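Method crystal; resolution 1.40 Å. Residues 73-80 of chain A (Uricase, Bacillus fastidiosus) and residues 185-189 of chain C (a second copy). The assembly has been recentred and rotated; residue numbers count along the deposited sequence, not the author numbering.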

# COMPACT_ATOMS: atom_id res chain seq x y z
N LYS A 73 -15.95 19.48 -7.28
CA LYS A 73 -14.51 19.54 -7.38
C LYS A 73 -14.09 20.92 -7.89
O LYS A 73 -13.21 21.57 -7.30
CB LYS A 73 -14.00 18.43 -8.31
CG LYS A 73 -12.50 18.48 -8.61
CD LYS A 73 -12.17 17.78 -9.92
CE LYS A 73 -12.85 18.49 -11.10
NZ LYS A 73 -12.31 18.06 -12.41
N ASN A 74 -14.73 21.39 -8.95
CA ASN A 74 -14.44 22.71 -9.49
C ASN A 74 -14.68 23.79 -8.45
O ASN A 74 -13.91 24.74 -8.33
CB ASN A 74 -15.30 23.01 -10.72
CG ASN A 74 -15.02 22.07 -11.88
OD1 ASN A 74 -13.94 21.49 -11.99
ND2 ASN A 74 -15.99 21.94 -12.78
N PHE A 75 -15.77 23.65 -7.71
CA PHE A 75 -16.16 24.61 -6.69
C PHE A 75 -15.06 24.71 -5.63
O PHE A 75 -14.63 25.81 -5.25
CB PHE A 75 -17.49 24.17 -6.09
CG PHE A 75 -18.15 25.19 -5.19
CD1 PHE A 75 -17.76 25.31 -3.85
CD2 PHE A 75 -19.20 25.96 -5.65
CE1 PHE A 75 -18.41 26.22 -3.01
CE2 PHE A 75 -19.83 26.86 -4.82
CZ PHE A 75 -19.44 26.99 -3.50
N ILE A 76 -14.57 23.56 -5.16
CA ILE A 76 -13.55 23.57 -4.13
C ILE A 76 -12.26 24.22 -4.63
O ILE A 76 -11.68 25.11 -3.99
CB ILE A 76 -13.26 22.16 -3.60
CG1 ILE A 76 -14.45 21.64 -2.80
CG2 ILE A 76 -12.00 22.15 -2.73
CD1 ILE A 76 -14.41 20.16 -2.54
N GLN A 77 -11.82 23.78 -5.80
CA GLN A 77 -10.57 24.27 -6.36
C GLN A 77 -10.60 25.78 -6.63
O GLN A 77 -9.64 26.49 -6.32
CB GLN A 77 -10.18 23.42 -7.58
CG GLN A 77 -9.90 21.95 -7.18
CD GLN A 77 -9.67 21.00 -8.34
OE1 GLN A 77 -10.12 21.23 -9.47
NE2 GLN A 77 -8.96 19.91 -8.06
N ARG A 78 -11.71 26.30 -7.14
CA ARG A 78 -11.83 27.74 -7.34
C ARG A 78 -11.85 28.51 -6.02
O ARG A 78 -11.31 29.62 -5.93
CB ARG A 78 -13.04 28.07 -8.20
CG ARG A 78 -12.96 27.45 -9.57
CD ARG A 78 -14.19 27.71 -10.41
NE ARG A 78 -14.26 26.77 -11.52
CZ ARG A 78 -15.22 26.75 -12.43
NH1 ARG A 78 -16.20 27.64 -12.38
NH2 ARG A 78 -15.20 25.84 -13.39
N HIS A 79 -12.47 27.92 -4.99
CA HIS A 79 -12.46 28.57 -3.69
C HIS A 79 -11.08 28.55 -3.04
O HIS A 79 -10.76 29.43 -2.23
CB HIS A 79 -13.57 28.02 -2.77
CG HIS A 79 -14.92 28.61 -3.08
ND1 HIS A 79 -15.72 28.15 -4.11
CD2 HIS A 79 -15.60 29.64 -2.52
CE1 HIS A 79 -16.82 28.87 -4.17
NE2 HIS A 79 -16.77 29.79 -3.22
N ALA A 80 -10.24 27.58 -3.41
CA ALA A 80 -8.87 27.58 -2.92
C ALA A 80 -8.11 28.82 -3.39
O ALA A 80 -7.22 29.30 -2.71
CB ALA A 80 -8.14 26.34 -3.34
N ASP C 185 -24.52 25.25 -14.04
CA ASP C 185 -24.21 26.62 -13.68
C ASP C 185 -22.75 26.89 -13.99
O ASP C 185 -22.14 26.14 -14.74
CB ASP C 185 -24.59 26.95 -12.23
CG ASP C 185 -23.88 26.07 -11.20
OD1 ASP C 185 -22.84 25.45 -11.53
OD2 ASP C 185 -24.38 26.00 -10.05
N GLU C 186 -22.20 27.95 -13.42
CA GLU C 186 -20.83 28.34 -13.76
C GLU C 186 -19.79 27.34 -13.27
O GLU C 186 -18.65 27.38 -13.71
CB GLU C 186 -20.50 29.74 -13.24
CG GLU C 186 -20.45 29.87 -11.74
CD GLU C 186 -21.79 30.21 -11.13
OE1 GLU C 186 -21.82 30.77 -10.02
OE2 GLU C 186 -22.83 29.91 -11.78
N TYR C 187 -20.19 26.43 -12.37
CA TYR C 187 -19.26 25.42 -11.87
C TYR C 187 -19.31 24.14 -12.67
O TYR C 187 -18.53 23.23 -12.43
CB TYR C 187 -19.52 25.13 -10.39
CG TYR C 187 -19.22 26.31 -9.52
CD1 TYR C 187 -17.91 26.66 -9.21
CD2 TYR C 187 -20.25 27.11 -9.02
CE1 TYR C 187 -17.63 27.75 -8.43
CE2 TYR C 187 -19.98 28.20 -8.23
CZ TYR C 187 -18.67 28.53 -7.94
OH TYR C 187 -18.40 29.62 -7.16
N THR C 188 -20.21 24.07 -13.64
CA THR C 188 -20.41 22.84 -14.38
C THR C 188 -19.52 22.76 -15.61
O THR C 188 -19.56 23.64 -16.47
CB THR C 188 -21.89 22.66 -14.79
OG1 THR C 188 -22.73 22.88 -13.65
CG2 THR C 188 -22.14 21.26 -15.30
N THR C 189 -18.69 21.72 -15.67
CA THR C 189 -17.88 21.46 -16.86
C THR C 189 -18.12 20.05 -17.36
O THR C 189 -17.83 19.73 -18.52
CB THR C 189 -16.38 21.65 -16.58
OG1 THR C 189 -15.98 20.80 -15.49
CG2 THR C 189 -16.08 23.10 -16.22

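How do the two backbones meet? Chain A contributes a stretch of helix, and chain C a loop built around a type I beta turn from D185(C) to T188(C). The backbones come nearest at N74(A) and Y187(C), whose CA atoms lie 6.0 Å apart. Along the helix, N74(A), F75(A), R78(A) and H79(A) meet the loop, a spacing that follows from the helical repeat, while the CA-to-CB bond of I76(A) points away. Together the stretches bury 351 Å², with Y187(C) covered most.

What do the carbonyls of the turn find across the interface? Helix backbone NH groups are largely spent on the helix itself, as when R78(A) N bonds N74(A) O at 2.9 Å, so side chains reach out instead. The amide of N74(A) serves two acceptors through one nitrogen: ND2 donates to Y187(C) O at 2.9 Å, almost linearly at 176°, and to T189(C) OG1, also at 2.9 Å, at 157°. A primary amide carries two hydrogens, so both bonds can form at once. One helical turn on, R78(A) NH1 donates to E186(C) O at 2.8 Å. That oxygen lies at the edge of the guanidinium, near its plane, where the N-H bonds point. This bond uses the main chain of E186(C); the carboxylate has its OE1 hydrogen-bonded elsewhere in the structure.

What keeps the turn in shape to offer those carbonyls? The turn is closed by T188(C) N donating to D185(C) O at 3.0 Å. Two side chains reinforce it: D185(C) OD1 accepts from Y187(C) N at 2.9 Å, and T188(C) OG1 accepts from D185(C) N at 3.0 Å. These bonds satisfy the backbone NH groups of D185(C), Y187(C) and T188(C), while the carbonyls of E186(C) and Y187(C) accept from chain A.

Where does the Y187(C) side chain go? Its CA-to-CB bond points sideways, but the ring reaches the helix and offers a face to the edge of F75(A). The ring centroids are 4.6 Å apart with planes at 50°, and F75(A) CD2 comes within 3.5 Å of Y187(C) CZ. Such a pairing sets the slightly positive ring hydrogens of F75(A) against the electron-rich face of Y187(C). R78(A) NH1 also passes 3.7 Å from Y187(C) CD1. Farther along the helix, H79(A) CE1 lies 3.5 Å from Y187(C) OH, a contact rather than a hydrogen bond; H79(A) ND1 instead donates to F75(A) O at 2.8 Å, back into its own helix.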